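Local coordinates for protein phytoene synthase (Enterococcus hirae, PDB 5IYS) that probably joins two farnesyl diphosphate molecules head to head into dehydrosqualene, a magnesium-dependent step of carotenoid synthesis, at residues A[52-57]-A[86-91]; A[76-81]-A[94-99]; A[103-108]-A[140-145]. All coordinates share one frame; numbering follows the deposited sequence.

The three contacts tie together helices of one all-helical terpenoid-synthase fold. Interactions 1 and 2 share helix 87-98: its start holds a charged pair with helix 39-60, its end an aromatic pair with helix 65-80, and Trp89 packs on Phe78 between them. Interaction 3 is the buried one, apolar in its side-chain packing, where helix 104-116 meets helix 125-143; the other two are partly buried. Chemistry follows place. The salt bridge of interaction 1 lies on the flank of helix 39-60 turned away from the magnesium ions, interaction 2 lies away from the ligand and metal sites, and residues of 140-145 line the prenyl pocket. Met142 also packs against Cys52 of interaction 1.

Interaction 1: A[52-57]-A[86-91]; sequences CRRADD and DPVWRA. With MG (magnesium ion), chain E; MG (magnesium ion), chain F; FPS (S-[(2E,6E)-3,7,11-trimethyldodeca-2,6,10-trienyl] trihydrogen thiodiphosphate), chain H; FPS (S-[(2E,6E)-3,7,11-trimethyldodeca-2,6,10-trienyl] trihydrogen thiodiphosphate), chain G.
A single salt bridge, Arg54 to Asp86, joins the outer flank of helix 39-60 to the beginning of helix 87-98, while the inner flank of the same helix turn faces the magnesium site. Arg54 reaches across with CG anti to the backbone N (chi1 170°) and bends only at chi3. Its NH1 donates to Asp86 OD2 at 3.0 Å, meeting that oxygen on its syn side, somewhat out of the carboxylate plane (22°); the guanidinium and carboxylate planes are 65° apart. Val88 slides past in the opposite direction and lies over one guanidinium face, its CG2 3.4 Å from Arg54 NH2. Asp86 is also the N-cap residue of helix 87-98, and its OD1 makes the capping bond, accepting from Trp89 N at 3.3 Å and, weakly, from Val88 N. Trp89 NE1 turns instead to Gln74 on helix 65-80.

On the inner flank, Asp56 bridges two magnesium ions, OD1 to the chain E ion at 2.1 Å and OD2 to the chain F ion at 2.2 Å; Asp60 adds to this site. Arg53 NH1 donates to O2B of the chain H ligand at 3.2 Å and also pairs with Asp56 and Asp57. The carboxylate of Asp86 thus serves both the helix start and Arg54, with a different oxygen for each, and its negative charge probably interacts favourably with the positive, N-terminal end of the helix 87-98 dipole as well as with the arginine.

Interaction 2: A[76-81]-A[94-99]; sequences LDFNEG and VVFDNF
Phe78 sends its ring straight out from helix 65-80 because CG stands anti to the backbone N (chi1 -174°). On helix 87-98, Phe96 has chi1 -89°, which lays its ring across the path of Phe78 with a face presented. The result is a T-shaped pair: the planes stand at 86° and the centroids are 4.8 Å apart.

The touching edge is the CE2-CZ side of Phe78. Phe78 CE2 sits over the centre of the Phe96 ring, 3.4 Å above its plane, and comes within 3.6 Å of Phe96 CG. Phe78 CZ is displaced toward the root of the ring, 3.6 Å from Phe96 CD1 and 4.0 Å from Phe96 CB. The rim C-H groups of Phe78 are therefore directed into the pi cloud of Phe96, and these two side chains alone carry the contact between 76-81 and 94-99.

The pair belongs to a longer run of aromatic rings. Phe78 also meets Trp89, two turns back along helix 87-98, and Phe96 meets Phe106 of helix 104-116. Close by, helix 65-80 ends at Gly81, whose positive phi and bonds back to Asp77 O (weak) and Phe78 O make a Schellman motif. This is edge-to-face aromatic packing between two successive helices of the all-helical squalene/phytoene synthase fold, away from the metal and ligand sites.

Interaction 3: A[103-108]-A[140-145]; sequences TAPFFD and GLMLLP. With FPS (S-[(2E,6E)-3,7,11-trimethyldodeca-2,6,10-trienyl] trihydrogen thiodiphosphate), chain G.
Met142 lies over one face of the Phe106 ring, and the rest of the contact is arranged round that overlap. The methionine runs obliquely across the ring with its chain extended beyond CG. Met142 CG stands 3.8 Å from the centroid of the Phe106 ring, 15° off the normal, a CH-pi contact. Met142 SD follows over the same ring at 4.1 Å from the Phe106 centroid and 18° off the normal, a Met-aromatic contact. Met142 CG is nearest the CE1 side, 3.7 Å from Phe106 CE1, whereas Met142 SD lies toward the CD2-CE2 side, 3.9 Å from Phe106 CE2. Beyond the sulfur, Met142 CE reaches the backbone of helix 104-116, 3.5 Å from Pro105 O.

Phe106 can offer this face because its CG is anti to the carbonyl carbon (chi1 -71°), which carries the ring along the helix surface toward 140-145. One residue earlier, the Pro105 ring meets Leu141 at about a right angle, Pro105 CB and Leu141 CB 3.8 Å apart, and Pro105 CB also touches Met142 CG at 4.0 Å. The backbones come close here, with Pro105 CA and Met142 CA 5.9 Å apart.

Phe51 of helix 39-60 meets the Phe106 ring edge-to-face, and Val48 of that helix packs on Met142. Elsewhere on helix 125-143, Gly140 and Leu143 border the farnesyl chain of the chain G ligand. The join is held by dispersion and by the polarisable sulfur over the pi cloud, consistent with a largely apolar layer behind the prenyl pocket.

Interaction 1: A[52-57]-A[86-91]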
loop_
_atom_site.group_PDB
_atom_site.type_symbol
_atom_site.label_atom_id
_atom_site.label_comp_id
_atom_site.label_asym_id
_atom_site.label_seq_id
_atom_site.Cartn_x
_atom_site.Cartn_y
_atom_site.Cartn_z
ATOM N N CYS A 52 4.837 -8.223 3.006
ATOM C CA CYS A 52 3.947 -7.833 1.896
ATOM C C CYS A 52 4.620 -7.970 0.521
ATOM O O CYS A 52 4.014 -8.407 -0.474
ATOM C CB CYS A 52 3.470 -6.397 2.091
ATOM S SG CYS A 52 2.372 -6.192 3.524
ATOM N N ARG A 53 5.807 -7.388 0.421
ATOM C CA ARG A 53 6.570 -7.402 -0.842
ATOM C C ARG A 53 6.803 -8.833 -1.314
ATOM O O ARG A 53 6.658 -9.129 -2.508
ATOM C CB ARG A 53 7.905 -6.664 -0.647
ATOM C CG ARG A 53 8.777 -6.401 -1.888
ATOM C CD ARG A 53 8.038 -6.173 -3.212
ATOM N NE ARG A 53 7.434 -4.848 -3.338
ATOM C CZ ARG A 53 6.563 -4.500 -4.280
ATOM N NH1 ARG A 53 6.146 -5.381 -5.190
ATOM N NH2 ARG A 53 6.108 -3.257 -4.316
ATOM N N ARG A 54 7.074 -9.740 -0.380
ATOM C CA ARG A 54 7.316 -11.144 -0.755
ATOM C C ARG A 54 6.057 -11.806 -1.299
ATOM O O ARG A 54 6.081 -12.403 -2.388
ATOM C CB ARG A 54 7.898 -11.962 0.411
ATOM C CG ARG A 54 7.921 -13.458 0.109
ATOM C CD ARG A 54 8.414 -14.312 1.288
ATOM N NE ARG A 54 9.775 -13.967 1.678
ATOM C CZ ARG A 54 10.384 -14.445 2.760
ATOM N NH1 ARG A 54 9.798 -15.369 3.522
ATOM N NH2 ARG A 54 11.612 -14.036 3.032
ATOM N N ALA A 55 4.919 -11.569 -0.638
ATOM C CA ALA A 55 3.655 -12.159 -1.076
ATOM C C ALA A 55 3.289 -11.641 -2.460
ATOM O O ALA A 55 2.750 -12.372 -3.299
ATOM C CB ALA A 55 2.534 -11.845 -0.091
ATOM N N ASP A 56 3.528 -10.360 -2.687
ATOM C CA ASP A 56 3.101 -9.725 -3.932
ATOM C C ASP A 56 3.987 -10.078 -5.135
ATOM O O ASP A 56 3.525 -10.136 -6.287
ATOM C CB ASP A 56 3.074 -8.214 -3.760
ATOM C CG ASP A 56 2.655 -7.492 -5.033
ATOM O OD1 ASP A 56 1.435 -7.319 -5.276
ATOM O OD2 ASP A 56 3.566 -7.079 -5.774
ATOM N N ASP A 57 5.282 -10.205 -4.881
ATOM C CA ASP A 57 6.224 -10.496 -5.956
ATOM C C ASP A 57 5.998 -11.927 -6.413
ATOM O O ASP A 57 5.960 -12.206 -7.617
ATOM C CB ASP A 57 7.651 -10.343 -5.449
ATOM C CG ASP A 57 8.117 -8.912 -5.500
ATOM O OD1 ASP A 57 7.363 -8.073 -6.041
ATOM O OD2 ASP A 57 9.222 -8.635 -4.991
ATOM N N ASP A 86 13.275 -18.077 9.556
ATOM C CA ASP A 86 13.326 -17.349 8.279
ATOM C C ASP A 86 13.393 -15.856 8.658
ATOM O O ASP A 86 12.704 -15.453 9.583
ATOM C CB ASP A 86 12.016 -17.616 7.518
ATOM C CG ASP A 86 11.769 -16.622 6.380
ATOM O OD1 ASP A 86 11.672 -15.390 6.598
ATOM O OD2 ASP A 86 11.572 -17.089 5.246
ATOM N N PRO A 87 14.265 -15.071 8.012
ATOM C CA PRO A 87 14.558 -13.716 8.499
ATOM C C PRO A 87 13.312 -12.851 8.683
ATOM O O PRO A 87 13.251 -12.082 9.641
ATOM C CB PRO A 87 15.438 -13.096 7.407
ATOM C CG PRO A 87 15.526 -14.099 6.303
ATOM C CD PRO A 87 14.999 -15.414 6.778
ATOM N N VAL A 88 12.412 -12.887 7.698
ATOM C CA VAL A 88 11.223 -12.054 7.724
ATOM C C VAL A 88 10.317 -12.480 8.854
ATOM O O VAL A 88 9.859 -11.653 9.628
ATOM C CB VAL A 88 10.463 -12.085 6.378
ATOM C CG1 VAL A 88 9.138 -11.305 6.471
ATOM C CG2 VAL A 88 11.305 -11.460 5.285
ATOM N N TRP A 89 10.192 -13.785 9.050
ATOM C CA TRP A 89 9.339 -14.304 10.119
ATOM C C TRP A 89 9.951 -14.103 11.497
ATOM O O TRP A 89 9.234 -13.749 12.434
ATOM C CB TRP A 89 9.025 -15.793 9.890
ATOM C CG TRP A 89 8.032 -15.995 8.776
ATOM C CD1 TRP A 89 8.271 -16.557 7.562
ATOM C CD2 TRP A 89 6.658 -15.563 8.759
ATOM N NE1 TRP A 89 7.123 -16.563 6.804
ATOM C CE2 TRP A 89 6.123 -15.926 7.506
ATOM C CE3 TRP A 89 5.841 -14.885 9.673
ATOM C CZ2 TRP A 89 4.775 -15.709 7.179
ATOM C CZ3 TRP A 89 4.513 -14.637 9.345
ATOM C CH2 TRP A 89 3.999 -15.017 8.089
ATOM N N ARG A 90 11.283 -14.148 11.581
ATOM C CA ARG A 90 11.966 -13.887 12.859
ATOM C C ARG A 90 11.840 -12.403 13.256
ATOM O O ARG A 90 11.513 -12.072 14.416
ATOM C CB ARG A 90 13.446 -14.311 12.828
ATOM C CG ARG A 90 13.659 -15.855 12.961
ATOM C CD ARG A 90 15.121 -16.201 13.052
ATOM N NE ARG A 90 15.913 -15.552 12.012
ATOM C CZ ARG A 90 16.448 -16.184 10.970
ATOM N NH1 ARG A 90 16.307 -17.493 10.857
ATOM N NH2 ARG A 90 17.148 -15.512 10.054
ATOM N N ALA A 91 12.008 -11.513 12.282
ATOM C CA ALA A 91 11.776 -10.078 12.550
ATOM C C ALA A 91 10.315 -9.854 12.937
ATOM O O ALA A 91 10.023 -9.154 13.914
ATOM C CB ALA A 91 12.122 -9.235 11.293
HETATM MG MG MG E . 0.047 -6.806 -6.757
HETATM MG MG MG F . 3.083 -6.038 -7.683
HETATM C C1 FPS H . 1.664 -2.738 -4.599
HETATM S S1 FPS H . 0.255 -2.535 -5.645
HETATM C C2 FPS H . 1.514 -4.010 -3.800
HETATM C C3 FPS H . 0.630 -4.193 -2.803
HETATM C C4 FPS H . -0.408 -3.174 -2.414
HETATM C C5 FPS H . 0.659 -5.518 -2.076
HETATM C C6 FPS H . 1.857 -5.618 -1.132
HETATM C C7 FPS H . 1.989 -4.361 -0.289
HETATM C C8 FPS H . 3.169 -3.744 -0.137
HETATM C C10 FPS H . 3.178 -2.468 0.672
HETATM C C9 FPS H . 4.411 -4.247 -0.825
HETATM C C11 FPS H . 3.471 -2.694 2.138
HETATM C C12 FPS H . 3.847 -1.302 2.629
HETATM C C13 FPS H . 4.145 -1.005 3.907
HETATM C C14 FPS H . 4.153 -2.021 5.008
HETATM C C15 FPS H . 4.473 0.415 4.243
HETATM P PA FPS H . 0.970 -3.426 -7.337
HETATM O O1A FPS H . 1.290 -4.845 -7.047
HETATM O O2A FPS H . -0.172 -3.361 -8.468
HETATM O O3A FPS H . 2.142 -2.472 -7.922
HETATM P PB FPS H . 3.710 -2.751 -7.977
HETATM O O1B FPS H . 4.043 -2.799 -9.444
HETATM O O2B FPS H . 4.124 -4.054 -7.329
HETATM O O3B FPS H . 4.376 -1.596 -7.260
HETATM C C1 FPS G . 2.465 0.480 -2.841
HETATM S S1 FPS G . 3.750 -0.621 -2.382
HETATM C C2 FPS G . 1.522 0.394 -1.655
HETATM C C3 FPS G . 0.182 0.465 -1.741
HETATM C C4 FPS G . -0.493 0.673 -3.064
HETATM C C5 FPS G . -0.690 0.370 -0.504
HETATM C C6 FPS G . 0.067 0.171 0.809
HETATM C C7 FPS G . -0.871 0.485 1.957
HETATM C C8 FPS G . -0.450 1.089 3.083
HETATM C C10 FPS G . -1.453 1.236 4.207
HETATM C C9 FPS G . 0.973 1.550 3.292
HETATM C C11 FPS G . -1.547 2.712 4.605
HETATM C C12 FPS G . -2.404 2.883 5.848
HETATM C C13 FPS G . -1.926 2.933 7.112
HETATM C C14 FPS G . -2.874 3.140 8.265
HETATM C C15 FPS G . -0.454 2.822 7.415
HETATM P PA FPS G . 5.482 -0.253 -3.444
HETATM O O1A FPS G . 6.668 -0.674 -2.694
HETATM O O2A FPS G . 5.320 -1.302 -4.665
HETATM O O3A FPS G . 5.590 1.190 -4.118
HETATM P PB FPS G . 4.921 1.335 -5.591
HETATM O O1B FPS G . 5.955 1.133 -6.664
HETATM O O2B FPS G . 4.281 2.702 -5.542
HETATM O O3B FPS G . 3.834 0.320 -5.869
HETATM O O HOH W 1 4.808 -7.141 -7.994
HETATM O O HOH W 2 -1.214 -6.165 -8.633
HETATM O O HOH W 3 -1.300 -5.749 -5.180
HETATM O O HOH W 4 -0.901 -8.750 -6.519
HETATM O O HOH W 5 3.152 -5.342 -9.889
#

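Interaction 2: A[76-81]-A[94-99]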
loop_
_atom_site.group_PDB
_atom_site.type_symbol
_atom_site.label_atom_id
_atom_site.label_comp_id
_atom_site.label_asym_id
_atom_site.label_seq_id
_atom_site.Cartn_x
_atom_site.Cartn_y
_atom_site.Cartn_z
ATOM N N LEU A 76 0.304 -19.715 8.877
ATOM C CA LEU A 76 -0.505 -20.557 9.750
ATOM C C LEU A 76 0.328 -21.019 10.937
ATOM O O LEU A 76 -0.152 -21.021 12.071
ATOM C CB LEU A 76 -1.108 -21.774 9.028
ATOM C CG LEU A 76 -2.258 -21.484 8.046
ATOM C CD1 LEU A 76 -2.432 -22.630 7.044
ATOM C CD2 LEU A 76 -3.592 -21.188 8.758
ATOM N N ASP A 77 1.571 -21.385 10.691
ATOM C CA ASP A 77 2.442 -21.814 11.790
ATOM C C ASP A 77 2.640 -20.661 12.769
ATOM O O ASP A 77 2.616 -20.844 13.993
ATOM C CB ASP A 77 3.798 -22.305 11.255
ATOM C CG ASP A 77 3.747 -23.735 10.679
ATOM O OD1 ASP A 77 2.790 -24.494 10.946
ATOM O OD2 ASP A 77 4.705 -24.121 9.969
ATOM N N PHE A 78 2.962 -19.494 12.216
ATOM C CA PHE A 78 3.248 -18.312 12.992
ATOM C C PHE A 78 2.030 -18.023 13.869
ATOM O O PHE A 78 2.169 -17.744 15.057
ATOM C CB PHE A 78 3.433 -17.117 12.038
ATOM C CG PHE A 78 3.885 -15.859 12.729
ATOM C CD1 PHE A 78 5.221 -15.675 13.055
ATOM C CD2 PHE A 78 2.974 -14.858 13.034
ATOM C CE1 PHE A 78 5.665 -14.481 13.618
ATOM C CE2 PHE A 78 3.388 -13.687 13.661
ATOM C CZ PHE A 78 4.719 -13.498 13.976
ATOM N N ASN A 79 0.858 -18.055 13.251
ATOM C CA ASN A 79 -0.414 -17.845 13.930
ATOM C C ASN A 79 -0.615 -18.794 15.110
ATOM O O ASN A 79 -1.149 -18.404 16.150
ATOM C CB ASN A 79 -1.567 -17.991 12.929
ATOM C CG ASN A 79 -2.903 -17.636 13.529
ATOM O OD1 ASN A 79 -3.068 -16.571 14.111
ATOM N ND2 ASN A 79 -3.879 -18.536 13.394
ATOM N N GLU A 80 -0.136 -20.023 14.961
ATOM C CA GLU A 80 -0.163 -20.991 16.060
ATOM C C GLU A 80 0.855 -20.706 17.162
ATOM O O GLU A 80 0.695 -21.150 18.302
ATOM C CB GLU A 80 0.047 -22.400 15.519
ATOM C CG GLU A 80 -1.110 -22.857 14.681
ATOM C CD GLU A 80 -0.897 -24.219 14.058
ATOM O OE1 GLU A 80 0.254 -24.567 13.702
ATOM O OE2 GLU A 80 -1.908 -24.936 13.912
ATOM N N GLY A 81 1.887 -19.942 16.843
ATOM C CA GLY A 81 2.961 -19.685 17.794
ATOM C C GLY A 81 4.239 -20.433 17.467
ATOM O O GLY A 81 5.196 -20.397 18.241
ATOM N N VAL A 94 9.544 -10.718 16.591
ATOM C CA VAL A 94 9.862 -9.603 17.499
ATOM C C VAL A 94 8.828 -8.478 17.535
ATOM O O VAL A 94 8.446 -7.974 18.606
ATOM C CB VAL A 94 11.253 -8.993 17.160
ATOM C CG1 VAL A 94 11.506 -7.762 18.026
ATOM C CG2 VAL A 94 12.351 -10.011 17.359
ATOM N N VAL A 95 8.313 -8.117 16.359
ATOM C CA VAL A 95 7.256 -7.121 16.304
ATOM C C VAL A 95 6.003 -7.600 17.042
ATOM O O VAL A 95 5.413 -6.846 17.825
ATOM C CB VAL A 95 6.939 -6.709 14.838
ATOM C CG1 VAL A 95 5.934 -5.578 14.829
ATOM C CG2 VAL A 95 8.232 -6.242 14.093
ATOM N N PHE A 96 5.576 -8.828 16.746
ATOM C CA PHE A 96 4.418 -9.430 17.421
ATOM C C PHE A 96 4.640 -9.612 18.931
ATOM O O PHE A 96 3.700 -9.443 19.716
ATOM C CB PHE A 96 4.062 -10.796 16.822
ATOM C CG PHE A 96 3.083 -10.729 15.663
ATOM C CD1 PHE A 96 3.463 -10.151 14.462
ATOM C CD2 PHE A 96 1.754 -11.145 15.818
ATOM C CE1 PHE A 96 2.608 -10.114 13.362
ATOM C CE2 PHE A 96 0.830 -11.039 14.738
ATOM C CZ PHE A 96 1.267 -10.521 13.511
ATOM N N ASP A 97 5.886 -9.794 19.358
ATOM C CA ASP A 97 6.201 -9.808 20.793
ATOM C C ASP A 97 6.042 -8.447 21.461
ATOM O O ASP A 97 5.813 -8.376 22.692
ATOM C CB ASP A 97 7.635 -10.268 21.052
ATOM C CG ASP A 97 7.805 -11.773 20.968
ATOM O OD1 ASP A 97 6.807 -12.519 20.817
ATOM O OD2 ASP A 97 8.975 -12.207 21.028
ATOM N N ASN A 98 6.351 -7.398 20.701
ATOM C CA ASN A 98 6.489 -6.050 21.256
ATOM C C ASN A 98 5.236 -5.193 21.164
ATOM O O ASN A 98 5.136 -4.182 21.851
ATOM C CB ASN A 98 7.645 -5.285 20.586
ATOM C CG ASN A 98 9.038 -5.811 20.984
ATOM O OD1 ASN A 98 9.203 -6.611 21.905
ATOM N ND2 ASN A 98 10.049 -5.387 20.228
ATOM N N PHE A 99 4.389 -5.462 20.172
ATOM C CA PHE A 99 3.184 -4.658 19.920
ATOM C C PHE A 99 2.008 -5.619 19.774
ATOM O O PHE A 99 2.227 -6.775 19.423
ATOM C CB PHE A 99 3.355 -3.856 18.623
ATOM C CG PHE A 99 4.439 -2.810 18.709
ATOM C CD1 PHE A 99 4.175 -1.564 19.253
ATOM C CD2 PHE A 99 5.722 -3.081 18.245
ATOM C CE1 PHE A 99 5.190 -0.605 19.341
ATOM C CE2 PHE A 99 6.732 -2.153 18.369
ATOM C CZ PHE A 99 6.467 -0.919 18.923
#

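Interaction 3: A[103-108]-A[140-145]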
loop_
_atom_site.group_PDB
_atom_site.type_symbol
_atom_site.label_atom_id
_atom_site.label_comp_id
_atom_site.label_asym_id
_atom_site.label_seq_id
_atom_site.Cartn_x
_atom_site.Cartn_y
_atom_site.Cartn_z
ATOM N N THR A 103 -2.794 -11.389 13.437
ATOM C CA THR A 103 -2.486 -12.092 12.195
ATOM C C THR A 103 -3.578 -11.957 11.126
ATOM O O THR A 103 -3.317 -12.224 9.961
ATOM C CB THR A 103 -2.242 -13.601 12.425
ATOM O OG1 THR A 103 -3.396 -14.181 13.063
ATOM C CG2 THR A 103 -0.990 -13.802 13.287
ATOM N N ALA A 104 -4.801 -11.587 11.506
ATOM C CA ALA A 104 -5.906 -11.571 10.544
ATOM C C ALA A 104 -5.657 -10.779 9.262
ATOM O O ALA A 104 -5.925 -11.294 8.186
ATOM C CB ALA A 104 -7.245 -11.110 11.207
ATOM N N PRO A 105 -5.045 -9.576 9.356
ATOM C CA PRO A 105 -4.881 -8.846 8.100
ATOM C C PRO A 105 -3.761 -9.444 7.256
ATOM O O PRO A 105 -3.760 -9.287 6.028
ATOM C CB PRO A 105 -4.569 -7.402 8.518
ATOM C CG PRO A 105 -4.265 -7.444 10.006
ATOM C CD PRO A 105 -4.813 -8.758 10.557
ATOM N N PHE A 106 -2.863 -10.189 7.884
ATOM C CA PHE A 106 -1.788 -10.851 7.122
ATOM C C PHE A 106 -2.403 -11.960 6.265
ATOM O O PHE A 106 -2.018 -12.153 5.109
ATOM C CB PHE A 106 -0.714 -11.438 8.067
ATOM C CG PHE A 106 0.125 -10.385 8.748
ATOM C CD1 PHE A 106 -0.347 -9.717 9.869
ATOM C CD2 PHE A 106 1.351 -10.018 8.215
ATOM C CE1 PHE A 106 0.406 -8.687 10.457
ATOM C CE2 PHE A 106 2.123 -9.053 8.827
ATOM C CZ PHE A 106 1.627 -8.356 9.929
ATOM N N PHE A 107 -3.400 -12.647 6.825
ATOM C CA PHE A 107 -4.116 -13.697 6.108
ATOM C C PHE A 107 -4.909 -13.049 4.961
ATOM O O PHE A 107 -4.917 -13.541 3.840
ATOM C CB PHE A 107 -5.081 -14.381 7.095
ATOM C CG PHE A 107 -4.464 -15.477 7.913
ATOM C CD1 PHE A 107 -4.078 -16.679 7.315
ATOM C CD2 PHE A 107 -4.326 -15.339 9.284
ATOM C CE1 PHE A 107 -3.529 -17.711 8.081
ATOM C CE2 PHE A 107 -3.864 -16.390 10.069
ATOM C CZ PHE A 107 -3.421 -17.559 9.464
ATOM N N ASP A 108 -5.562 -11.924 5.245
ATOM C CA ASP A 108 -6.282 -11.165 4.221
ATOM C C ASP A 108 -5.403 -10.782 3.018
ATOM O O ASP A 108 -5.864 -10.820 1.885
ATOM C CB ASP A 108 -6.970 -9.919 4.824
ATOM C CG ASP A 108 -8.135 -10.266 5.747
ATOM O OD1 ASP A 108 -8.624 -11.419 5.654
ATOM O OD2 ASP A 108 -8.611 -9.388 6.531
ATOM N N GLY A 140 -2.780 -1.356 6.118
ATOM C CA GLY A 140 -3.085 -0.394 7.186
ATOM C C GLY A 140 -3.350 -1.089 8.509
ATOM O O GLY A 140 -2.847 -0.681 9.565
ATOM N N LEU A 141 -4.123 -2.172 8.454
ATOM C CA LEU A 141 -4.403 -2.906 9.672
ATOM C C LEU A 141 -3.197 -3.610 10.260
ATOM O O LEU A 141 -3.105 -3.762 11.481
ATOM C CB LEU A 141 -5.545 -3.894 9.429
ATOM C CG LEU A 141 -6.854 -3.212 9.021
ATOM C CD1 LEU A 141 -7.998 -4.219 9.164
ATOM C CD2 LEU A 141 -7.090 -1.995 9.898
ATOM N N MET A 142 -2.326 -4.159 9.408
ATOM C CA MET A 142 -1.075 -4.709 9.911
ATOM C C MET A 142 -0.285 -3.691 10.714
ATOM O O MET A 142 0.317 -4.040 11.741
ATOM C CB MET A 142 -0.176 -5.190 8.764
ATOM C CG MET A 142 -0.789 -6.253 7.904
ATOM S SD MET A 142 0.319 -6.544 6.478
ATOM C CE MET A 142 -0.873 -7.364 5.425
ATOM N N LEU A 143 -0.198 -2.469 10.187
ATOM C CA LEU A 143 0.612 -1.409 10.798
ATOM C C LEU A 143 -0.001 -0.657 11.977
ATOM O O LEU A 143 0.714 -0.004 12.753
ATOM C CB LEU A 143 1.006 -0.381 9.733
ATOM C CG LEU A 143 1.853 -0.950 8.584
ATOM C CD1 LEU A 143 2.123 0.143 7.554
ATOM C CD2 LEU A 143 3.162 -1.496 9.112
ATOM N N LEU A 144 -1.321 -0.687 12.098
ATOM C CA LEU A 144 -1.973 0.158 13.096
ATOM C C LEU A 144 -1.406 -0.007 14.507
ATOM O O LEU A 144 -1.290 0.970 15.247
ATOM C CB LEU A 144 -3.472 -0.131 13.129
ATOM C CG LEU A 144 -4.401 0.805 12.343
ATOM C CD1 LEU A 144 -5.918 0.523 12.610
ATOM C CD2 LEU A 144 -4.068 2.259 12.664
ATOM N N PRO A 145 -1.093 -1.246 14.922
ATOM C CA PRO A 145 -0.661 -1.374 16.305
ATOM C C PRO A 145 0.696 -0.716 16.536
ATOM O O PRO A 145 1.073 -0.479 17.682
ATOM C CB PRO A 145 -0.564 -2.897 16.506
ATOM C CG PRO A 145 -1.514 -3.471 15.488
ATOM C CD PRO A 145 -1.296 -2.562 14.294
HETATM C C1 FPS G . 2.465 0.480 -2.841
HETATM S S1 FPS G . 3.750 -0.621 -2.382
HETATM C C2 FPS G . 1.522 0.394 -1.655
HETATM C C3 FPS G . 0.182 0.465 -1.741
HETATM C C4 FPS G . -0.493 0.673 -3.064
HETATM C C5 FPS G . -0.690 0.370 -0.504
HETATM C C6 FPS G . 0.067 0.171 0.809
HETATM C C7 FPS G . -0.871 0.485 1.957
HETATM C C8 FPS G . -0.450 1.089 3.083
HETATM C C10 FPS G . -1.453 1.236 4.207
HETATM C C9 FPS G . 0.973 1.550 3.292
HETATM C C11 FPS G . -1.547 2.712 4.605
HETATM C C12 FPS G . -2.404 2.883 5.848
HETATM C C13 FPS G . -1.926 2.933 7.112
HETATM C C14 FPS G . -2.874 3.140 8.265
HETATM C C15 FPS G . -0.454 2.822 7.415
HETATM P PA FPS G . 5.482 -0.253 -3.444
HETATM O O1A FPS G . 6.668 -0.674 -2.694
HETATM O O2A FPS G . 5.320 -1.302 -4.665
HETATM O O3A FPS G . 5.590 1.190 -4.118
HETATM P PB FPS G . 4.921 1.335 -5.591
HETATM O O1B FPS G . 5.955 1.133 -6.664
HETATM O O2B FPS G . 4.281 2.702 -5.542
HETATM O O3B FPS G . 3.834 0.320 -5.869
#